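Long-range contacts in cyclic di-GMP receptor atypical PilZ domain-containing protein (Xanthomonas campestris pv. campestris, PDB 3RQA), which is of unknown function but forms a tetramer through a helical bundle and has an atypical PilZ domain that may bind cyclic di-GMP: residues C[42-50]-C[163-174]; C[7-18]-C[149-160]. One frame throughout, in Å; residues are numbered along the deposited sequence.

Contact 1: C[42-50]-C[163-174]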
loop_
_atom_site.group_PDB
_atom_site.type_symbol
_atom_site.label_atom_id
_atom_site.label_comp_id
_atom_site.label_asym_id
_atom_site.label_seq_id
_atom_site.Cartn_x
_atom_site.Cartn_y
_atom_site.Cartn_z
ATOM N N HIS C 42 -21.545 6.449 2.297
ATOM C CA HIS C 42 -22.055 6.497 0.939
ATOM C C HIS C 42 -20.907 6.952 0.035
ATOM O O HIS C 42 -20.708 6.415 -1.053
ATOM C CB HIS C 42 -23.212 7.501 0.847
ATOM C CG HIS C 42 -24.515 6.979 1.368
ATOM N ND1 HIS C 42 -25.614 7.789 1.567
ATOM C CD2 HIS C 42 -24.915 5.720 1.675
ATOM C CE1 HIS C 42 -26.634 7.052 1.971
ATOM N NE2 HIS C 42 -26.236 5.794 2.045
ATOM N N ALA C 43 -20.152 7.939 0.514
ATOM C CA ALA C 43 -19.020 8.505 -0.218
ATOM C C ALA C 43 -17.942 7.464 -0.556
ATOM O O ALA C 43 -17.326 7.520 -1.616
ATOM C CB ALA C 43 -18.412 9.656 0.585
ATOM N N THR C 44 -17.718 6.512 0.340
ATOM C CA THR C 44 -16.722 5.466 0.096
ATOM C C THR C 44 -17.207 4.589 -1.057
ATOM O O THR C 44 -16.444 4.267 -1.972
ATOM C CB THR C 44 -16.511 4.583 1.350
ATOM O OG1 THR C 44 -16.047 5.398 2.433
ATOM C CG2 THR C 44 -15.486 3.489 1.072
ATOM N N ALA C 45 -18.480 4.208 -1.001
ATOM C CA ALA C 45 -19.074 3.390 -2.050
ATOM C C ALA C 45 -19.045 4.183 -3.361
ATOM O O ALA C 45 -18.577 3.679 -4.383
ATOM C CB ALA C 45 -20.512 3.015 -1.681
ATOM N N GLU C 46 -19.519 5.425 -3.329
ATOM C CA GLU C 46 -19.525 6.260 -4.534
ATOM C C GLU C 46 -18.117 6.411 -5.121
ATOM O O GLU C 46 -17.922 6.277 -6.326
ATOM C CB GLU C 46 -20.106 7.658 -4.238
ATOM C CG GLU C 46 -19.945 8.656 -5.400
ATOM C CD GLU C 46 -20.619 10.003 -5.159
ATOM O OE1 GLU C 46 -20.903 10.338 -3.996
ATOM O OE2 GLU C 46 -20.850 10.739 -6.143
ATOM N N THR C 47 -17.143 6.680 -4.262
ATOM C CA THR C 47 -15.767 6.858 -4.715
ATOM C C THR C 47 -15.245 5.589 -5.361
ATOM O O THR C 47 -14.588 5.642 -6.386
ATOM C CB THR C 47 -14.839 7.278 -3.554
ATOM O OG1 THR C 47 -15.252 8.564 -3.067
ATOM C CG2 THR C 47 -13.385 7.367 -4.031
ATOM N N LEU C 48 -15.549 4.449 -4.760
ATOM C CA LEU C 48 -15.128 3.178 -5.306
ATOM C C LEU C 48 -15.670 2.985 -6.731
ATOM O O LEU C 48 -14.925 2.645 -7.650
ATOM C CB LEU C 48 -15.631 2.028 -4.412
ATOM C CG LEU C 48 -15.616 0.636 -5.065
ATOM C CD1 LEU C 48 -14.209 0.314 -5.549
ATOM C CD2 LEU C 48 -16.118 -0.422 -4.073
ATOM N N LEU C 49 -16.976 3.187 -6.897
ATOM C CA LEU C 49 -17.636 3.013 -8.188
ATOM C C LEU C 49 -17.136 3.977 -9.266
ATOM O O LEU C 49 -16.811 3.563 -10.383
ATOM C CB LEU C 49 -19.161 3.149 -8.008
ATOM C CG LEU C 49 -19.994 1.868 -7.826
ATOM C CD1 LEU C 49 -19.275 0.884 -6.956
ATOM C CD2 LEU C 49 -21.349 2.225 -7.233
ATOM N N ARG C 50 -17.068 5.259 -8.932
ATOM C CA ARG C 50 -16.620 6.250 -9.897
ATOM C C ARG C 50 -15.158 6.053 -10.285
ATOM O O ARG C 50 -14.827 6.036 -11.464
ATOM C CB ARG C 50 -16.818 7.661 -9.348
ATOM C CG ARG C 50 -18.277 8.084 -9.220
ATOM C CD ARG C 50 -18.387 9.574 -8.890
ATOM N NE ARG C 50 -19.772 9.974 -8.658
ATOM C CZ ARG C 50 -20.739 9.950 -9.575
ATOM N NH1 ARG C 50 -21.967 10.327 -9.248
ATOM N NH2 ARG C 50 -20.485 9.565 -10.816
ATOM N N PRO C 163 -31.719 4.015 1.339
ATOM C CA PRO C 163 -31.441 5.142 0.439
ATOM C C PRO C 163 -29.954 5.347 0.225
ATOM O O PRO C 163 -29.195 5.435 1.185
ATOM C CB PRO C 163 -32.103 6.315 1.149
ATOM C CG PRO C 163 -33.308 5.662 1.755
ATOM C CD PRO C 163 -32.734 4.388 2.341
ATOM N N LEU C 164 -29.554 5.421 -1.042
ATOM C CA LEU C 164 -28.156 5.583 -1.424
ATOM C C LEU C 164 -27.646 7.018 -1.476
ATOM O O LEU C 164 -26.440 7.238 -1.567
ATOM C CB LEU C 164 -27.914 4.944 -2.796
ATOM C CG LEU C 164 -28.279 3.459 -2.912
ATOM C CD1 LEU C 164 -28.559 3.116 -4.353
ATOM C CD2 LEU C 164 -27.154 2.602 -2.353
ATOM N N GLY C 165 -28.543 7.993 -1.428
ATOM C CA GLY C 165 -28.099 9.376 -1.513
ATOM C C GLY C 165 -27.861 9.713 -2.975
ATOM O O GLY C 165 -27.559 8.828 -3.774
ATOM N N THR C 166 -27.981 10.991 -3.324
ATOM C CA THR C 166 -27.820 11.455 -4.709
ATOM C C THR C 166 -26.572 10.980 -5.454
ATOM O O THR C 166 -26.675 10.425 -6.551
ATOM C CB THR C 166 -27.866 12.996 -4.759
ATOM O OG1 THR C 166 -29.100 13.445 -4.175
ATOM C CG2 THR C 166 -27.777 13.490 -6.207
ATOM N N GLY C 167 -25.404 11.204 -4.851
ATOM C CA GLY C 167 -24.135 10.813 -5.446
ATOM C C GLY C 167 -23.932 9.326 -5.680
ATOM O O GLY C 167 -23.581 8.911 -6.778
ATOM N N LEU C 168 -24.140 8.513 -4.652
ATOM C CA LEU C 168 -23.960 7.076 -4.801
ATOM C C LEU C 168 -24.990 6.502 -5.767
ATOM O O LEU C 168 -24.659 5.640 -6.578
ATOM C CB LEU C 168 -24.066 6.367 -3.449
ATOM C CG LEU C 168 -23.897 4.839 -3.502
ATOM C CD1 LEU C 168 -22.542 4.460 -4.132
ATOM C CD2 LEU C 168 -24.037 4.276 -2.087
ATOM N N GLN C 169 -26.240 6.962 -5.680
ATOM C CA GLN C 169 -27.246 6.449 -6.603
ATOM C C GLN C 169 -26.777 6.673 -8.039
ATOM O O GLN C 169 -26.812 5.760 -8.871
ATOM C CB GLN C 169 -28.605 7.130 -6.418
ATOM C CG GLN C 169 -29.659 6.460 -7.285
ATOM C CD GLN C 169 -31.074 6.857 -6.943
ATOM O OE1 GLN C 169 -31.474 6.857 -5.772
ATOM N NE2 GLN C 169 -31.856 7.180 -7.971
ATOM N N ASP C 170 -26.322 7.886 -8.321
ATOM C CA ASP C 170 -25.857 8.208 -9.663
ATOM C C ASP C 170 -24.718 7.299 -10.117
ATOM O O ASP C 170 -24.735 6.786 -11.234
ATOM C CB ASP C 170 -25.389 9.655 -9.743
ATOM C CG ASP C 170 -25.035 10.061 -11.159
ATOM O OD1 ASP C 170 -25.977 10.306 -11.946
ATOM O OD2 ASP C 170 -23.826 10.105 -11.493
ATOM N N ALA C 171 -23.723 7.120 -9.252
ATOM C CA ALA C 171 -22.579 6.263 -9.561
ATOM C C ALA C 171 -23.042 4.827 -9.810
ATOM O O ALA C 171 -22.506 4.141 -10.673
ATOM C CB ALA C 171 -21.579 6.284 -8.400
ATOM N N LEU C 172 -24.027 4.371 -9.039
ATOM C CA LEU C 172 -24.521 2.999 -9.205
ATOM C C LEU C 172 -25.284 2.845 -10.522
ATOM O O LEU C 172 -25.132 1.834 -11.224
ATOM C CB LEU C 172 -25.427 2.592 -8.031
ATOM C CG LEU C 172 -26.077 1.199 -8.078
ATOM C CD1 LEU C 172 -25.026 0.117 -8.310
ATOM C CD2 LEU C 172 -26.832 0.955 -6.770
ATOM N N GLU C 173 -26.110 3.842 -10.849
ATOM C CA GLU C 173 -26.871 3.785 -12.096
ATOM C C GLU C 173 -25.898 3.720 -13.272
ATOM O O GLU C 173 -26.061 2.894 -14.170
ATOM C CB GLU C 173 -27.801 5.001 -12.223
ATOM C CG GLU C 173 -29.182 4.769 -11.618
ATOM C CD GLU C 173 -29.979 6.046 -11.460
ATOM O OE1 GLU C 173 -29.800 6.981 -12.272
ATOM O OE2 GLU C 173 -30.796 6.113 -10.520
ATOM N N ARG C 174 -24.884 4.586 -13.254
ATOM C CA ARG C 174 -23.894 4.591 -14.327
ATOM C C ARG C 174 -23.222 3.226 -14.371
ATOM O O ARG C 174 -23.059 2.637 -15.442
ATOM C CB ARG C 174 -22.828 5.662 -14.095
ATOM C CG ARG C 174 -23.307 7.091 -14.280
ATOM C CD ARG C 174 -22.248 8.055 -13.766
ATOM N NE ARG C 174 -22.673 9.446 -13.873
ATOM C CZ ARG C 174 -22.578 10.180 -14.976
ATOM N NH1 ARG C 174 -22.061 9.665 -16.082
ATOM N NH2 ARG C 174 -23.018 11.429 -14.971
#
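Leu168 and Arg50 are reciprocal knobs in a knobs-into-holes packing of helix 42-55 against helix 165-185. Over residues 42-50 and 165-174 the axes run roughly parallel, 29° apart, and come within 8.6 Å. Leu168 sits in the hole formed by His42, Ala45, Glu46 and Leu49. Its CG is anti to the backbone N (chi1 180°), which brings both methyls up to the opposite helix. CD1 presses on Ala45 CB at 3.5 Å, a tight carbon contact. Further along, Leu49 CD2 rests against the backbone of Leu172, 3.8 Å from its CA. Leu49 CB also touches Ala171 CB.

At the start of segment 163-174, the His42 ring lies over the main chain. Leu164 O approaches one face of this ring, towards its rim, 3.3 Å from ND1. The angle there is too poor for a hydrogen bond.

Arg50 reaches across as the other knob, among Gly167, Asp170, Ala171 and Arg174. One face of its guanidinium rests on Ala171 CB. Arg50 NH1 donates to Asp170 OD2 at 2.9 Å, nearly straight at 168° and in the guanidinium plane. On its own helix, Arg50 NE binds the anti lone pair of Glu46 OE2 at 2.8 Å. The extended Glu46 side chain lies against the backbone of Gly167, which has no side chain in the way. Asp170 OD2 is gripped twice: Arg50 NH1 comes on its anti side, and Arg174 NE on its syn side at 2.7 Å.

Glu46, Arg50, Asp170 and Arg174 therefore form one salt-bridge network. Charges alternate along it, so the Asp170 carboxylate probably offsets the closeness of the two arginines. Acidic oxygens from both helices lie in the plane of the Arg50 guanidinium, which should limit its rotation and ties the helices together beside their leucine and alanine packing.

Contact 2: C[7-18]-C[149-160]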
loop_
_atom_site.group_PDB
_atom_site.type_symbol
_atom_site.label_atom_id
_atom_site.label_comp_id
_atom_site.label_asym_id
_atom_site.label_seq_id
_atom_site.Cartn_x
_atom_site.Cartn_y
_atom_site.Cartn_z
ATOM N N LEU C 7 -37.088 -17.295 -10.797
ATOM C CA LEU C 7 -36.825 -17.060 -9.379
ATOM C C LEU C 7 -37.754 -15.985 -8.838
ATOM O O LEU C 7 -38.044 -15.949 -7.642
ATOM C CB LEU C 7 -35.374 -16.629 -9.161
ATOM C CG LEU C 7 -34.302 -17.711 -9.061
ATOM C CD1 LEU C 7 -34.369 -18.637 -10.258
ATOM C CD2 LEU C 7 -32.948 -17.046 -8.974
ATOM N N GLY C 8 -38.219 -15.112 -9.726
ATOM C CA GLY C 8 -39.114 -14.043 -9.326
ATOM C C GLY C 8 -40.488 -14.529 -8.896
ATOM O O GLY C 8 -41.226 -13.796 -8.237
ATOM N N THR C 9 -40.837 -15.758 -9.272
ATOM C CA THR C 9 -42.135 -16.333 -8.912
ATOM C C THR C 9 -42.161 -16.744 -7.441
ATOM O O THR C 9 -43.217 -17.055 -6.892
ATOM C CB THR C 9 -42.461 -17.568 -9.764
ATOM O OG1 THR C 9 -41.416 -18.535 -9.616
ATOM C CG2 THR C 9 -42.592 -17.184 -11.225
ATOM N N LEU C 10 -40.987 -16.747 -6.819
ATOM C CA LEU C 10 -40.864 -17.098 -5.412
ATOM C C LEU C 10 -41.229 -15.913 -4.528
ATOM O O LEU C 10 -41.631 -16.088 -3.383
ATOM C CB LEU C 10 -39.434 -17.550 -5.100
ATOM C CG LEU C 10 -39.037 -18.930 -5.618
ATOM C CD1 LEU C 10 -37.631 -19.282 -5.155
ATOM C CD2 LEU C 10 -40.036 -19.954 -5.098
ATOM N N ALA C 11 -41.085 -14.708 -5.070
ATOM C CA ALA C 11 -41.396 -13.494 -4.324
ATOM C C ALA C 11 -41.863 -12.408 -5.286
ATOM O O ALA C 11 -41.245 -11.346 -5.395
ATOM C CB ALA C 11 -40.163 -13.027 -3.557
ATOM N N PRO C 12 -42.976 -12.662 -5.989
ATOM C CA PRO C 12 -43.567 -11.744 -6.964
ATOM C C PRO C 12 -43.526 -10.272 -6.563
ATOM O O PRO C 12 -42.950 -9.439 -7.270
ATOM C CB PRO C 12 -44.992 -12.265 -7.098
ATOM C CG PRO C 12 -44.810 -13.731 -6.919
ATOM C CD PRO C 12 -43.869 -13.810 -5.747
ATOM N N ALA C 13 -44.128 -9.954 -5.424
ATOM C CA ALA C 13 -44.174 -8.579 -4.957
ATOM C C ALA C 13 -42.792 -7.969 -4.737
ATOM O O ALA C 13 -42.574 -6.791 -5.014
ATOM C CB ALA C 13 -44.984 -8.496 -3.688
ATOM N N ALA C 14 -41.859 -8.765 -4.233
ATOM C CA ALA C 14 -40.508 -8.275 -3.984
ATOM C C ALA C 14 -39.764 -8.059 -5.303
ATOM O O ALA C 14 -39.120 -7.038 -5.493
ATOM C CB ALA C 14 -39.749 -9.266 -3.111
ATOM N N ASP C 15 -39.860 -9.029 -6.206
ATOM C CA ASP C 15 -39.194 -8.960 -7.506
ATOM C C ASP C 15 -39.679 -7.728 -8.277
ATOM O O ASP C 15 -38.892 -7.029 -8.924
ATOM C CB ASP C 15 -39.482 -10.239 -8.301
ATOM C CG ASP C 15 -38.283 -10.712 -9.100
ATOM O OD1 ASP C 15 -38.245 -10.466 -10.324
ATOM O OD2 ASP C 15 -37.368 -11.323 -8.502
ATOM N N THR C 16 -40.979 -7.461 -8.195
ATOM C CA THR C 16 -41.556 -6.305 -8.862
ATOM C C THR C 16 -41.026 -5.013 -8.224
ATOM O O THR C 16 -40.619 -4.085 -8.931
ATOM C CB THR C 16 -43.106 -6.341 -8.790
ATOM O OG1 THR C 16 -43.594 -7.381 -9.650
ATOM C CG2 THR C 16 -43.706 -4.998 -9.213
ATOM N N GLU C 17 -41.007 -4.955 -6.895
ATOM C CA GLU C 17 -40.518 -3.756 -6.224
ATOM C C GLU C 17 -39.089 -3.398 -6.644
ATOM O O GLU C 17 -38.787 -2.252 -6.948
ATOM C CB GLU C 17 -40.553 -3.933 -4.704
ATOM C CG GLU C 17 -40.168 -2.661 -3.944
ATOM C CD GLU C 17 -40.317 -2.789 -2.438
ATOM O OE1 GLU C 17 -41.293 -3.427 -1.982
ATOM O OE2 GLU C 17 -39.467 -2.233 -1.707
ATOM N N LEU C 18 -38.214 -4.396 -6.653
ATOM C CA LEU C 18 -36.816 -4.186 -6.994
ATOM C C LEU C 18 -36.480 -4.002 -8.470
ATOM O O LEU C 18 -35.656 -3.156 -8.814
ATOM C CB LEU C 18 -35.966 -5.340 -6.443
ATOM C CG LEU C 18 -35.924 -5.534 -4.920
ATOM C CD1 LEU C 18 -35.009 -6.710 -4.589
ATOM C CD2 LEU C 18 -35.442 -4.259 -4.236
ATOM N N ALA C 149 -36.952 -16.934 0.316
ATOM C CA ALA C 149 -37.574 -18.157 -0.152
ATOM C C ALA C 149 -36.556 -19.123 -0.728
ATOM O O ALA C 149 -35.428 -18.746 -1.042
ATOM C CB ALA C 149 -38.639 -17.840 -1.196
ATOM N N SER C 150 -36.975 -20.374 -0.870
ATOM C CA SER C 150 -36.115 -21.420 -1.402
ATOM C C SER C 150 -36.652 -21.946 -2.727
ATOM O O SER C 150 -37.845 -21.844 -3.012
ATOM C CB SER C 150 -36.007 -22.561 -0.386
ATOM O OG SER C 150 -35.356 -23.689 -0.943
ATOM N N ASP C 151 -35.762 -22.490 -3.547
ATOM C CA ASP C 151 -36.172 -23.050 -4.828
ATOM C C ASP C 151 -35.940 -24.555 -4.785
ATOM O O ASP C 151 -36.263 -25.274 -5.732
ATOM C CB ASP C 151 -35.370 -22.438 -5.976
ATOM C CG ASP C 151 -33.883 -22.726 -5.866
ATOM O OD1 ASP C 151 -33.146 -22.410 -6.825
ATOM O OD2 ASP C 151 -33.451 -23.261 -4.822
ATOM N N GLY C 152 -35.370 -25.024 -3.678
ATOM C CA GLY C 152 -35.110 -26.443 -3.523
ATOM C C GLY C 152 -33.675 -26.801 -3.179
ATOM O O GLY C 152 -33.430 -27.833 -2.553
ATOM N N GLN C 153 -32.724 -25.966 -3.586
ATOM C CA GLN C 153 -31.319 -26.236 -3.296
ATOM C C GLN C 153 -30.565 -25.006 -2.801
ATOM O O GLN C 153 -29.410 -25.112 -2.384
ATOM C CB GLN C 153 -30.622 -26.809 -4.534
ATOM C CG GLN C 153 -30.592 -25.873 -5.728
ATOM C CD GLN C 153 -30.017 -26.531 -6.974
ATOM O OE1 GLN C 153 -30.521 -27.555 -7.438
ATOM N NE2 GLN C 153 -28.960 -25.942 -7.524
ATOM N N GLN C 154 -31.211 -23.842 -2.854
ATOM C CA GLN C 154 -30.600 -22.597 -2.387
ATOM C C GLN C 154 -31.630 -21.666 -1.756
ATOM O O GLN C 154 -32.788 -21.629 -2.183
ATOM C CB GLN C 154 -29.932 -21.841 -3.536
ATOM C CG GLN C 154 -28.873 -22.593 -4.307
ATOM C CD GLN C 154 -27.996 -21.650 -5.118
ATOM O OE1 GLN C 154 -27.110 -20.987 -4.575
ATOM N NE2 GLN C 154 -28.251 -21.571 -6.419
ATOM N N HIS C 155 -31.203 -20.918 -0.742
ATOM C CA HIS C 155 -32.078 -19.954 -0.074
ATOM C C HIS C 155 -31.891 -18.630 -0.813
ATOM O O HIS C 155 -30.768 -18.132 -0.927
ATOM C CB HIS C 155 -31.679 -19.757 1.397
ATOM C CG HIS C 155 -31.680 -21.013 2.213
ATOM N ND1 HIS C 155 -30.684 -21.961 2.127
ATOM C CD2 HIS C 155 -32.541 -21.458 3.158
ATOM C CE1 HIS C 155 -30.927 -22.935 2.986
ATOM N NE2 HIS C 155 -32.049 -22.654 3.625
ATOM N N TRP C 156 -32.973 -18.061 -1.326
ATOM C CA TRP C 156 -32.861 -16.796 -2.043
ATOM C C TRP C 156 -33.380 -15.629 -1.235
ATOM O O TRP C 156 -34.387 -15.731 -0.534
ATOM C CB TRP C 156 -33.586 -16.853 -3.393
ATOM C CG TRP C 156 -32.923 -17.781 -4.369
ATOM C CD1 TRP C 156 -33.209 -19.100 -4.577
ATOM C CD2 TRP C 156 -31.839 -17.463 -5.246
ATOM N NE1 TRP C 156 -32.370 -19.627 -5.534
ATOM C CE2 TRP C 156 -31.518 -18.643 -5.960
ATOM C CE3 TRP C 156 -31.106 -16.296 -5.498
ATOM C CZ2 TRP C 156 -30.493 -18.688 -6.914
ATOM C CZ3 TRP C 156 -30.090 -16.339 -6.445
ATOM C CH2 TRP C 156 -29.793 -17.531 -7.143
ATOM N N LEU C 157 -32.665 -14.518 -1.346
ATOM C CA LEU C 157 -32.988 -13.293 -0.646
ATOM C C LEU C 157 -33.188 -12.157 -1.628
ATOM O O LEU C 157 -32.483 -12.060 -2.630
ATOM C CB LEU C 157 -31.846 -12.918 0.308
ATOM C CG LEU C 157 -31.828 -13.418 1.756
ATOM C CD1 LEU C 157 -32.643 -14.693 1.926
ATOM C CD2 LEU C 157 -30.386 -13.618 2.170
ATOM N N TRP C 158 -34.167 -11.315 -1.339
ATOM C CA TRP C 158 -34.446 -10.133 -2.135
ATOM C C TRP C 158 -34.125 -9.017 -1.158
ATOM O O TRP C 158 -34.792 -8.864 -0.135
ATOM C CB TRP C 158 -35.920 -10.073 -2.549
ATOM C CG TRP C 158 -36.254 -10.972 -3.696
ATOM C CD1 TRP C 158 -36.526 -10.594 -4.985
ATOM C CD2 TRP C 158 -36.345 -12.400 -3.671
ATOM N NE1 TRP C 158 -36.779 -11.699 -5.757
ATOM C CE2 TRP C 158 -36.675 -12.822 -4.980
ATOM C CE3 TRP C 158 -36.179 -13.368 -2.667
ATOM C CZ2 TRP C 158 -36.843 -14.171 -5.315
ATOM C CZ3 TRP C 158 -36.348 -14.713 -3.001
ATOM C CH2 TRP C 158 -36.676 -15.099 -4.315
ATOM N N LEU C 159 -33.076 -8.267 -1.453
ATOM C CA LEU C 159 -32.658 -7.176 -0.594
ATOM C C LEU C 159 -32.905 -5.812 -1.254
ATOM O O LEU C 159 -32.602 -5.616 -2.430
ATOM C CB LEU C 159 -31.169 -7.303 -0.259
ATOM C CG LEU C 159 -30.567 -8.521 0.459
ATOM C CD1 LEU C 159 -31.288 -8.765 1.762
ATOM C CD2 LEU C 159 -30.632 -9.737 -0.425
ATOM N N ARG C 160 -33.450 -4.877 -0.482
ATOM C CA ARG C 160 -33.701 -3.528 -0.973
ATOM C C ARG C 160 -32.692 -2.619 -0.281
ATOM O O ARG C 160 -32.655 -2.569 0.953
ATOM C CB ARG C 160 -35.117 -3.071 -0.619
ATOM C CG ARG C 160 -35.445 -1.693 -1.172
ATOM C CD ARG C 160 -36.067 -0.810 -0.121
ATOM N NE ARG C 160 -37.437 -1.198 0.199
ATOM C CZ ARG C 160 -37.889 -1.385 1.437
ATOM N NH1 ARG C 160 -37.075 -1.229 2.471
ATOM N NH2 ARG C 160 -39.160 -1.712 1.639
#
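Trp158 is the centre of this contact, with Leu10 and Leu18 packed near its two ends. Trp158 CG lies anti to its own carbonyl carbon (chi1 -78°), and the indole extends beneath the start of helix 12-19. Ala11, the N-cap residue, places its CB over one face, 3.8 Å from the centroid of the six-membered ring, a CH-pi contact. The edge of the indole is fixed by a hydrogen bond. Trp158 NE1 donates to the anti lone pair of Asp15 OD2 at 2.8 Å and 169°, with the oxygen in the ring plane. The same OD2 also forms a salt bridge with Arg112, so two donors hold it.

Leu10 CB meets Trp158 CH2 at 3.8 Å, and Leu10 CD1 approaches Ser150 O at 3.3 Å. Leu18 CD1 touches Trp158 CB and lies 3.4 Å from Leu159 O. Leu18 CD2 packs on Arg160 CB. Nearby, Glu17 OE2 accepts from Arg160 NE at 3.0 Å in a salt bridge, with the carboxylate and guanidinium nearly coplanar. Toward the turn of the hairpin, Leu7 CD2 sits over a face of Trp156, 3.5 Å from the centroid of its six-membered ring, a second CH-pi contact.

The N-terminal segment thus lies across the hairpin of strands 139-150 and 155-161. Arg112 of strand 110-115 touches both Leu7 and Trp158, while Ala147 of strand 139-150 meets Ala11.

Overall arrangement
The two contacts lie in different regions of the fold, their centres about 25 Å apart. Their segments alternate along the sequence: 7-18, 42-50, 149-160, then 163-174. They do not touch, but strand 155-161 of contact 2 leads through a short connection into helix 165-185 of contact 1. Contact 2 lays the N-terminal helix 12-19 on the six-stranded antiparallel barrel. Contact 1 pairs helix 42-55 with the C-terminal helix, beside strand 139-150, whose far end belongs to contact 2. Both therefore bring early parts of the chain onto its late part. Helix 42-55 also packs on a second subunit of the tetramer, whereas contact 2 meets no other chain of the assembly.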